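Long-range contacts in cellobiose 2-epimerase (Caldibacillus thermoamylovorans, PDB 5ZHB), which catalyses the reversible epimerisation at C2 of the reducing-end glucose of cellobiose, which yields glucosylmannose: residues L34-H42 / D345-Y353; R54-V65 / C373-L382. All coordinates share one frame; numbering follows the deposited sequence. Where two conformers were deposited one is given.

Interaction 1: residues L34-H42 / D345-Y353; sequences LVDYDLHVH and DSREGGEWY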
loop_
_atom_site.group_PDB
_atom_site.type_symbol
_atom_site.label_atom_id
_atom_site.label_comp_id
_atom_site.label_asym_id
_atom_site.label_seq_id
_atom_site.Cartn_x
_atom_site.Cartn_y
_atom_site.Cartn_z
ATOM N N LEU A 34 14.971 8.641 -6.908
ATOM C CA LEU A 34 14.307 8.796 -8.200
ATOM C C LEU A 34 15.076 8.023 -9.273
ATOM O O LEU A 34 16.304 8.157 -9.354
ATOM C CB LEU A 34 14.229 10.258 -8.624
ATOM C CG LEU A 34 13.365 10.598 -9.845
ATOM C CD1 LEU A 34 11.897 10.372 -9.541
ATOM C CD2 LEU A 34 13.585 12.049 -10.255
ATOM N N VAL A 35 14.325 7.225 -10.058
ATOM C CA VAL A 35 14.745 6.726 -11.346
ATOM C C VAL A 35 13.691 7.172 -12.349
ATOM O O VAL A 35 12.543 6.768 -12.238
ATOM C CB VAL A 35 14.888 5.201 -11.340
ATOM C CG1 VAL A 35 15.296 4.700 -12.715
ATOM C CG2 VAL A 35 15.826 4.708 -10.248
ATOM N N ASP A 36 14.076 8.015 -13.310
ATOM C CA ASP A 36 13.119 8.563 -14.258
ATOM C C ASP A 36 12.811 7.504 -15.310
ATOM O O ASP A 36 13.429 6.442 -15.321
ATOM C CB ASP A 36 13.578 9.896 -14.831
ATOM C CG ASP A 36 14.975 9.882 -15.437
ATOM O OD1 ASP A 36 15.328 8.857 -16.071
ATOM O OD2 ASP A 36 15.691 10.897 -15.275
ATOM N N TYR A 37 11.808 7.799 -16.151
ATOM C CA TYR A 37 11.341 6.912 -17.197
ATOM C C TYR A 37 12.509 6.446 -18.073
ATOM O O TYR A 37 12.499 5.319 -18.558
ATOM C CB TYR A 37 10.361 7.645 -18.110
ATOM C CG TYR A 37 9.922 6.774 -19.272
ATOM C CD1 TYR A 37 9.124 5.665 -19.046
ATOM C CD2 TYR A 37 10.369 7.009 -20.572
ATOM C CE1 TYR A 37 8.699 4.859 -20.083
ATOM C CE2 TYR A 37 9.982 6.181 -21.616
ATOM C CZ TYR A 37 9.143 5.108 -21.376
ATOM O OH TYR A 37 8.734 4.281 -22.386
ATOM N N ASP A 38 13.495 7.323 -18.291
ATOM C CA ASP A 38 14.601 6.996 -19.188
ATOM C C ASP A 38 15.737 6.304 -18.426
ATOM O O ASP A 38 16.829 6.154 -18.975
ATOM C CB ASP A 38 15.030 8.238 -19.958
ATOM C CG ASP A 38 15.518 9.392 -19.100
ATOM O OD1 ASP A 38 15.780 9.159 -17.900
ATOM O OD2 ASP A 38 15.639 10.508 -19.641
ATOM N N LEU A 39 15.494 5.890 -17.167
ATOM C CA LEU A 39 16.409 5.051 -16.399
ATOM C C LEU A 39 17.644 5.805 -15.902
ATOM O O LEU A 39 18.543 5.157 -15.354
ATOM C CB LEU A 39 16.785 3.755 -17.119
ATOM C CG LEU A 39 15.612 2.902 -17.607
ATOM C CD1 LEU A 39 16.159 1.667 -18.302
ATOM C CD2 LEU A 39 14.646 2.526 -16.453
ATOM N N HIS A 40 17.668 7.149 -15.969
ATOM C CA HIS A 40 18.629 7.901 -15.149
ATOM C C HIS A 40 18.313 7.793 -13.653
ATOM O O HIS A 40 17.177 8.003 -13.221
ATOM C CB HIS A 40 18.709 9.377 -15.522
ATOM C CG HIS A 40 19.300 9.587 -16.866
ATOM N ND1 HIS A 40 18.586 10.051 -17.948
ATOM C CD2 HIS A 40 20.571 9.402 -17.293
ATOM C CE1 HIS A 40 19.397 10.103 -18.989
ATOM N NE2 HIS A 40 20.589 9.716 -18.615
ATOM N N VAL A 41 19.343 7.472 -12.860
ATOM C CA VAL A 41 19.256 7.416 -11.416
ATOM C C VAL A 41 19.704 8.761 -10.848
ATOM O O VAL A 41 20.847 9.171 -11.078
ATOM C CB VAL A 41 20.140 6.289 -10.872
ATOM C CG1 VAL A 41 20.107 6.267 -9.357
ATOM C CG2 VAL A 41 19.828 4.923 -11.466
ATOM N N HIS A 42 18.798 9.466 -10.154
ATOM C CA HIS A 42 19.111 10.755 -9.539
ATOM C C HIS A 42 19.526 10.535 -8.086
ATOM O O HIS A 42 18.676 10.431 -7.188
ATOM C CB HIS A 42 17.922 11.712 -9.627
ATOM C CG HIS A 42 17.491 11.995 -11.011
ATOM N ND1 HIS A 42 17.722 13.209 -11.610
ATOM C CD2 HIS A 42 16.911 11.224 -11.944
ATOM C CE1 HIS A 42 17.273 13.174 -12.861
ATOM N NE2 HIS A 42 16.760 11.979 -13.081
ATOM N N ASP A 345 8.919 -4.024 -17.701
ATOM C CA ASP A 345 9.836 -3.344 -18.615
ATOM C C ASP A 345 10.875 -4.369 -19.058
ATOM O O ASP A 345 11.411 -5.059 -18.217
ATOM C CB ASP A 345 10.522 -2.206 -17.877
ATOM C CG ASP A 345 11.295 -1.210 -18.718
ATOM O OD1 ASP A 345 11.548 -1.515 -19.907
ATOM O OD2 ASP A 345 11.513 -0.107 -18.222
ATOM N N SER A 346 11.162 -4.474 -20.351
ATOM C CA SER A 346 12.204 -5.401 -20.758
ATOM C C SER A 346 13.526 -4.674 -21.028
ATOM O O SER A 346 14.511 -5.306 -21.402
ATOM C CB SER A 346 11.762 -6.238 -21.905
ATOM O OG SER A 346 11.501 -5.395 -23.007
ATOM N N ARG A 347 13.608 -3.380 -20.712
ATOM C CA ARG A 347 14.878 -2.688 -20.849
ATOM C C ARG A 347 15.837 -3.200 -19.788
ATOM O O ARG A 347 15.431 -3.548 -18.684
ATOM C CB ARG A 347 14.776 -1.176 -20.688
ATOM C CG ARG A 347 14.010 -0.580 -21.845
ATOM C CD ARG A 347 13.909 0.899 -21.613
ATOM N NE ARG A 347 12.954 1.153 -20.525
ATOM C CZ ARG A 347 12.696 2.316 -19.961
ATOM N NH1 ARG A 347 13.337 3.408 -20.359
ATOM N NH2 ARG A 347 11.791 2.393 -18.989
ATOM N N GLU A 348 17.126 -3.257 -20.146
ATOM C CA GLU A 348 18.160 -3.473 -19.160
ATOM C C GLU A 348 18.223 -2.220 -18.290
ATOM O O GLU A 348 18.399 -1.101 -18.797
ATOM C CB GLU A 348 19.509 -3.621 -19.855
ATOM C CG GLU A 348 20.591 -4.179 -18.953
ATOM C CD GLU A 348 21.921 -4.293 -19.694
ATOM O OE1 GLU A 348 22.013 -4.135 -20.927
ATOM O OE2 GLU A 348 22.880 -4.504 -18.965
ATOM N N GLY A 349 18.117 -2.428 -16.993
ATOM C CA GLY A 349 18.052 -1.314 -16.074
ATOM C C GLY A 349 16.636 -1.063 -15.556
ATOM O O GLY A 349 16.477 -0.240 -14.666
ATOM N N GLY A 350 15.633 -1.717 -16.165
ATOM C CA GLY A 350 14.228 -1.432 -15.894
ATOM C C GLY A 350 13.606 -2.321 -14.819
ATOM O O GLY A 350 14.239 -3.222 -14.248
ATOM N N GLU A 351 12.326 -2.037 -14.511
ATOM C CA GLU A 351 11.585 -2.833 -13.541
ATOM C C GLU A 351 10.179 -3.004 -14.106
ATOM O O GLU A 351 10.001 -3.607 -15.162
ATOM C CB GLU A 351 11.737 -2.118 -12.191
ATOM C CG GLU A 351 11.138 -2.823 -10.981
ATOM C CD GLU A 351 9.892 -2.207 -10.328
ATOM O OE1 GLU A 351 9.595 -2.615 -9.198
ATOM O OE2 GLU A 351 9.209 -1.384 -10.949
ATOM N N TRP A 352 9.218 -2.314 -13.486
ATOM C CA TRP A 352 7.882 -2.190 -14.037
ATOM C C TRP A 352 7.629 -0.731 -14.412
ATOM O O TRP A 352 8.025 0.220 -13.741
ATOM C CB TRP A 352 6.828 -2.687 -13.024
ATOM C CG TRP A 352 6.855 -4.160 -12.679
ATOM C CD1 TRP A 352 7.893 -5.037 -12.676
ATOM C CD2 TRP A 352 5.698 -4.937 -12.285
ATOM N NE1 TRP A 352 7.478 -6.293 -12.312
ATOM C CE2 TRP A 352 6.127 -6.260 -12.067
ATOM C CE3 TRP A 352 4.344 -4.636 -12.125
ATOM C CZ2 TRP A 352 5.255 -7.271 -11.674
ATOM C CZ3 TRP A 352 3.483 -5.639 -11.739
ATOM C CH2 TRP A 352 3.921 -6.937 -11.545
ATOM N N TYR A 353 6.872 -0.538 -15.480
ATOM C CA TYR A 353 6.392 0.798 -15.776
ATOM C C TYR A 353 5.336 1.243 -14.763
ATOM O O TYR A 353 4.638 0.425 -14.169
ATOM C CB TYR A 353 5.752 0.811 -17.151
ATOM C CG TYR A 353 6.660 0.400 -18.287
ATOM C CD1 TYR A 353 7.815 1.120 -18.594
ATOM C CD2 TYR A 353 6.280 -0.635 -19.136
ATOM C CE1 TYR A 353 8.625 0.739 -19.658
ATOM C CE2 TYR A 353 7.068 -1.008 -20.209
ATOM C CZ TYR A 353 8.216 -0.296 -20.489
ATOM O OH TYR A 353 8.936 -0.686 -21.567
#

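Interaction 2: residues R54-V65 / C373-L382; sequences RQLWAFSAAYRV and CPYHNARFCL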
loop_
_atom_site.group_PDB
_atom_site.type_symbol
_atom_site.label_atom_id
_atom_site.label_comp_id
_atom_site.label_asym_id
_atom_site.label_seq_id
_atom_site.Cartn_x
_atom_site.Cartn_y
_atom_site.Cartn_z
ATOM N N ARG A 54 8.143 1.551 2.708
ATOM C CA ARG A 54 7.736 0.502 1.792
ATOM C C ARG A 54 8.931 -0.375 1.424
ATOM O O ARG A 54 8.788 -1.593 1.305
ATOM C CB ARG A 54 7.048 1.116 0.569
ATOM C CG ARG A 54 5.638 1.580 0.931
ATOM C CD ARG A 54 5.089 2.353 -0.253
ATOM N NE ARG A 54 3.688 2.676 0.043
ATOM C CZ ARG A 54 2.925 3.278 -0.850
ATOM N NH1 ARG A 54 3.435 3.682 -2.009
ATOM N NH2 ARG A 54 1.647 3.446 -0.587
ATOM N N GLN A 55 10.086 0.255 1.216
ATOM C CA GLN A 55 11.332 -0.467 0.978
ATOM C C GLN A 55 11.632 -1.415 2.147
ATOM O O GLN A 55 11.938 -2.586 1.919
ATOM C CB GLN A 55 12.472 0.512 0.726
ATOM C CG GLN A 55 12.336 1.300 -0.556
ATOM C CD GLN A 55 13.059 2.625 -0.462
ATOM O OE1 GLN A 55 13.634 2.950 0.586
ATOM N NE2 GLN A 55 13.003 3.407 -1.534
ATOM N N LEU A 56 11.447 -0.946 3.386
ATOM C CA LEU A 56 11.701 -1.771 4.551
ATOM C C LEU A 56 10.722 -2.940 4.594
ATOM O O LEU A 56 11.091 -4.086 4.890
ATOM C CB LEU A 56 11.619 -0.918 5.807
ATOM C CG LEU A 56 11.595 -1.678 7.139
ATOM C CD1 LEU A 56 12.791 -2.610 7.312
ATOM C CD2 LEU A 56 11.551 -0.666 8.249
ATOM N N TRP A 57 9.447 -2.644 4.315
ATOM C CA TRP A 57 8.428 -3.689 4.347
ATOM C C TRP A 57 8.752 -4.782 3.324
ATOM O O TRP A 57 8.720 -5.974 3.663
ATOM C CB TRP A 57 7.010 -3.100 4.172
ATOM C CG TRP A 57 5.989 -4.198 4.238
ATOM C CD1 TRP A 57 5.313 -4.623 5.344
ATOM C CD2 TRP A 57 5.694 -5.143 3.186
ATOM N NE1 TRP A 57 4.571 -5.730 5.035
ATOM C CE2 TRP A 57 4.788 -6.078 3.728
ATOM C CE3 TRP A 57 6.080 -5.266 1.859
ATOM C CZ2 TRP A 57 4.290 -7.140 2.979
ATOM C CZ3 TRP A 57 5.563 -6.298 1.104
ATOM C CH2 TRP A 57 4.698 -7.233 1.671
ATOM N N ALA A 58 9.041 -4.383 2.073
ATOM C CA ALA A 58 9.259 -5.302 0.964
ATOM C C ALA A 58 10.458 -6.216 1.234
ATOM O O ALA A 58 10.342 -7.429 1.070
ATOM C CB ALA A 58 9.414 -4.566 -0.353
ATOM N N PHE A 59 11.586 -5.658 1.676
ATOM C CA PHE A 59 12.746 -6.496 1.957
ATOM C C PHE A 59 12.525 -7.399 3.169
ATOM O O PHE A 59 12.999 -8.542 3.150
ATOM C CB PHE A 59 13.988 -5.634 2.138
ATOM C CG PHE A 59 14.545 -5.166 0.815
ATOM C CD1 PHE A 59 14.897 -6.082 -0.162
ATOM C CD2 PHE A 59 14.632 -3.812 0.519
ATOM C CE1 PHE A 59 15.390 -5.650 -1.383
ATOM C CE2 PHE A 59 15.129 -3.394 -0.704
ATOM C CZ PHE A 59 15.502 -4.311 -1.646
ATOM N N SER A 60 11.855 -6.907 4.210
ATOM C CA SER A 60 11.588 -7.713 5.394
ATOM C C SER A 60 10.695 -8.898 5.052
ATOM O O SER A 60 11.009 -10.030 5.412
ATOM C CB SER A 60 10.950 -6.916 6.499
ATOM O OG SER A 60 11.786 -5.856 6.945
ATOM N N ALA A 61 9.594 -8.625 4.327
ATOM C CA ALA A 61 8.666 -9.667 3.911
ATOM C C ALA A 61 9.353 -10.653 2.966
ATOM O O ALA A 61 9.067 -11.838 3.059
ATOM C CB ALA A 61 7.437 -9.084 3.239
ATOM N N ALA A 62 10.162 -10.157 2.007
ATOM C CA ALA A 62 10.887 -11.038 1.107
ATOM C C ALA A 62 11.742 -12.010 1.915
ATOM O O ALA A 62 11.796 -13.204 1.594
ATOM C CB ALA A 62 11.740 -10.290 0.122
ATOM N N TYR A 63 12.403 -11.488 2.955
ATOM C CA TYR A 63 13.251 -12.312 3.806
ATOM C C TYR A 63 12.408 -13.336 4.570
ATOM O O TYR A 63 12.771 -14.507 4.620
ATOM C CB TYR A 63 14.105 -11.460 4.748
ATOM C CG TYR A 63 14.996 -12.302 5.651
ATOM C CD1 TYR A 63 16.091 -12.982 5.133
ATOM C CD2 TYR A 63 14.740 -12.428 7.011
ATOM C CE1 TYR A 63 16.914 -13.751 5.941
ATOM C CE2 TYR A 63 15.547 -13.204 7.831
ATOM C CZ TYR A 63 16.644 -13.859 7.296
ATOM O OH TYR A 63 17.451 -14.617 8.100
ATOM N N ARG A 64 11.261 -12.914 5.110
ATOM C CA ARG A 64 10.370 -13.788 5.872
ATOM C C ARG A 64 9.958 -15.008 5.055
ATOM O O ARG A 64 9.936 -16.129 5.559
ATOM C CB ARG A 64 9.089 -13.056 6.285
ATOM C CG ARG A 64 8.180 -13.883 7.186
ATOM C CD ARG A 64 7.043 -13.138 7.842
ATOM N NE ARG A 64 6.308 -12.251 6.940
ATOM C CZ ARG A 64 5.455 -12.626 5.992
ATOM N NH1 ARG A 64 4.995 -13.852 5.949
ATOM N NH2 ARG A 64 5.036 -11.749 5.103
ATOM N N VAL A 65 9.616 -14.773 3.789
ATOM C CA VAL A 65 9.015 -15.786 2.952
ATOM C C VAL A 65 10.110 -16.582 2.263
ATOM O O VAL A 65 9.991 -17.801 2.165
ATOM C CB VAL A 65 8.072 -15.168 1.908
ATOM C CG1 VAL A 65 7.628 -16.198 0.873
ATOM C CG2 VAL A 65 6.869 -14.494 2.569
ATOM N N CYS A 373 7.470 2.305 -5.589
ATOM C CA CYS A 373 8.480 1.558 -4.872
ATOM C C CYS A 373 8.115 0.081 -4.993
ATOM O O CYS A 373 7.376 -0.289 -5.903
ATOM C CB CYS A 373 8.697 2.178 -3.503
ATOM S SG CYS A 373 7.175 2.154 -2.523
ATOM N N PRO A 374 8.793 -0.831 -4.265
ATOM C CA PRO A 374 8.573 -2.261 -4.486
ATOM C C PRO A 374 7.483 -2.929 -3.658
ATOM O O PRO A 374 7.364 -4.141 -3.709
ATOM C CB PRO A 374 9.957 -2.800 -4.076
ATOM C CG PRO A 374 10.342 -1.956 -2.894
ATOM C CD PRO A 374 9.840 -0.573 -3.269
ATOM N N TYR A 375 6.722 -2.162 -2.866
ATOM C CA TYR A 375 5.774 -2.758 -1.932
ATOM C C TYR A 375 4.644 -3.483 -2.667
ATOM O O TYR A 375 4.415 -4.668 -2.388
ATOM C CB TYR A 375 5.327 -1.696 -0.921
ATOM C CG TYR A 375 3.858 -1.600 -0.531
ATOM C CD1 TYR A 375 3.305 -2.415 0.447
ATOM C CD2 TYR A 375 3.039 -0.612 -1.079
ATOM C CE1 TYR A 375 1.984 -2.277 0.866
ATOM C CE2 TYR A 375 1.718 -0.455 -0.668
ATOM C CZ TYR A 375 1.177 -1.308 0.288
ATOM O OH TYR A 375 -0.122 -1.146 0.728
ATOM N N HIS A 376 3.952 -2.802 -3.588
ATOM C CA HIS A 376 2.767 -3.405 -4.204
ATOM C C HIS A 376 3.129 -4.673 -4.994
ATOM O O HIS A 376 2.495 -5.728 -4.834
ATOM C CB HIS A 376 2.039 -2.403 -5.085
ATOM C CG HIS A 376 1.160 -1.386 -4.412
ATOM N ND1 HIS A 376 0.002 -1.722 -3.732
ATOM C CD2 HIS A 376 1.305 -0.051 -4.284
ATOM C CE1 HIS A 376 -0.533 -0.610 -3.212
ATOM N NE2 HIS A 376 0.221 0.426 -3.567
ATOM N N ASN A 377 4.105 -4.549 -5.886
ATOM C CA ASN A 377 4.452 -5.650 -6.774
ATOM C C ASN A 377 5.187 -6.783 -6.035
ATOM O O ASN A 377 4.912 -7.962 -6.319
ATOM C CB ASN A 377 5.092 -5.157 -8.070
ATOM C CG ASN A 377 6.395 -4.407 -7.904
ATOM O OD1 ASN A 377 6.726 -3.975 -6.799
ATOM N ND2 ASN A 377 7.100 -4.201 -9.015
ATOM N N ALA A 378 6.087 -6.468 -5.092
ATOM C CA ALA A 378 6.694 -7.504 -4.276
ATOM C C ALA A 378 5.656 -8.245 -3.446
ATOM O O ALA A 378 5.673 -9.475 -3.389
ATOM C CB ALA A 378 7.760 -6.964 -3.365
ATOM N N ARG A 379 4.801 -7.480 -2.753
ATOM C CA ARG A 379 3.763 -8.053 -1.929
ATOM C C ARG A 379 2.893 -9.010 -2.756
ATOM O O ARG A 379 2.559 -10.093 -2.280
ATOM C CB ARG A 379 2.947 -6.940 -1.260
ATOM C CG ARG A 379 1.918 -7.550 -0.320
ATOM C CD ARG A 379 1.148 -6.593 0.551
ATOM N NE ARG A 379 0.307 -5.700 -0.244
ATOM C CZ ARG A 379 -0.439 -4.720 0.269
ATOM N NH1 ARG A 379 -0.488 -4.543 1.573
ATOM N NH2 ARG A 379 -1.154 -3.945 -0.534
ATOM N N PHE A 380 2.519 -8.614 -3.981
ATOM C CA PHE A 380 1.729 -9.483 -4.827
ATOM C C PHE A 380 2.431 -10.833 -5.027
ATOM O O PHE A 380 1.801 -11.879 -4.835
ATOM C CB PHE A 380 1.346 -8.761 -6.123
ATOM C CG PHE A 380 1.457 -9.601 -7.382
ATOM C CD1 PHE A 380 0.534 -10.609 -7.659
ATOM C CD2 PHE A 380 2.483 -9.371 -8.290
ATOM C CE1 PHE A 380 0.627 -11.339 -8.832
ATOM C CE2 PHE A 380 2.577 -10.105 -9.456
ATOM C CZ PHE A 380 1.664 -11.106 -9.713
ATOM N N CYS A 381 3.704 -10.819 -5.448
ATOM C CA CYS A 381 4.436 -12.053 -5.674
ATOM C C CYS A 381 4.470 -12.875 -4.386
ATOM O O CYS A 381 4.193 -14.068 -4.416
ATOM C CB CYS A 381 5.854 -11.766 -6.159
ATOM S SG CYS A 381 5.924 -10.970 -7.774
ATOM N N LEU A 382 4.758 -12.234 -3.256
ATOM C CA LEU A 382 4.881 -12.909 -1.962
ATOM C C LEU A 382 3.565 -13.496 -1.453
ATOM O O LEU A 382 3.543 -14.580 -0.849
ATOM C CB LEU A 382 5.476 -11.940 -0.953
ATOM C CG LEU A 382 6.930 -11.528 -1.232
ATOM C CD1 LEU A 382 7.328 -10.416 -0.301
ATOM C CD2 LEU A 382 7.880 -12.703 -1.107
#

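Interaction 1: residues L34-H42 / D345-Y353
The guanidinium of Arg347 has Leu39 on one face, its CG 3.6 Å from Arg347 NH1, while at the edges, in plane, lie the backbone carbonyl of Tyr37 and the carboxylate of Asp345. The Tyr37 ring in turn carries this cation over one face in a cation-pi contact: Arg347 CZ is 4.8 Å from the ring centroid and 14° off the normal, with the two planes inclined by 39°. Tyr353 meets the Tyr37 ring obliquely, CD1 at 4.1 Å from Tyr37 CE1.

Arg347 NH1 and NH2 grip Tyr37 O end-on, at 2.8 and 3.0 Å. A bend at chi3 (-73°) brings the guanidinium side-on to Asp345, closing a salt bridge in which NH2 is 2.6 Å from Asp345 OD2. Asp345 OD1 also takes the backbone N of Arg347 in an Asx turn.

Leu39 closes the type I turn of hairpin 34-42 and forks over the type II turn 347-350, CD1 touching Glu348 O at 3.6 Å and CD2 Gly349 O at 3.8 Å. Arg347 thus ties the hairpin to the loop after helix 326-343, and Asp345 both fixes its rotation and probably offsets its charge.

Interaction 2: residues R54-V65 / C373-L382
Arg54 and Tyr375 pack at the tight end of the contact between helix 54-65 and helix 375-382, which run nearly parallel, 18° apart with axes 9.3 Å from each other. The extended Arg54 chain crosses the tyrosine at a slant, and one face of its guanidinium takes Tyr375 CD2, 3.5 Å from Arg54 NE, with the two planes only 23° apart. Cys373 SG wedges against the same chain, 3.1 Å from Arg54 CD. It is put there by a chi1 of 60°, which sets the sulfur between the backbone N and the carbonyl carbon.

The small Ala58 sits where the backbones come close: its CA is 5.2 Å from that of Tyr375, and its CB abuts Pro374 CG at 3.8 Å. Trp57 presses the far rim of its indole on the aliphatic part of Arg379, CH2 being 3.4 Å from Arg379 CB. Tyr375 CD1 lies over one face of that indole and Ala61 CB over the opposite one.

Toward the C-terminal ends the contact is looser, Ala62 CA lying 7.0 Å from Leu382 CA, and mainly aliphatic. Between the segments Leu382 makes the contacts there, with CD1 3.8 Å from Ala61 CB and CD2 against Val65, a partly exposed residue; just beyond, Arg64 forms a salt bridge with Glu386 of helix 375-387.

The polar ends lead elsewhere: Tyr375 OH to Glu191, His376 to Glu311, and Arg379 to both glutamates by salt bridges, its guanidinium face lying over Tyr375 CE1. This pairing joins the first and last inner helices of an (alpha/alpha)6 barrel. The contact between the segments is packing without hydrogen bonds, much of it apolar, with the Arg54 guanidinium laid against Tyr375, while the glutamates of helices 183-199 and 306-323 probably balance the charge of Arg379 and orient the buried polar groups.

How the interactions relate
The two contacts alternate along the chain: 34-42, 54-65, 345-353, 373-382. Each brings an early part of the chain against one some 300 residues later: interaction 2 closes the inner ring of the (alpha/alpha)6 barrel, while interaction 1 joins an early hairpin to a late loop at its periphery. Interaction 2 lies about 11 Å from the centre of the chain and interaction 1 about 21 Å from it. Their own centres are 19 Å apart, yet they touch through the later segments: Glu351 OE1 probably accepts a hydrogen bond from Asn377 ND2, and the Trp352 indole packs on Asn377 and Phe380. The loop 345-353 thus links the surface hairpin with helix 375-387.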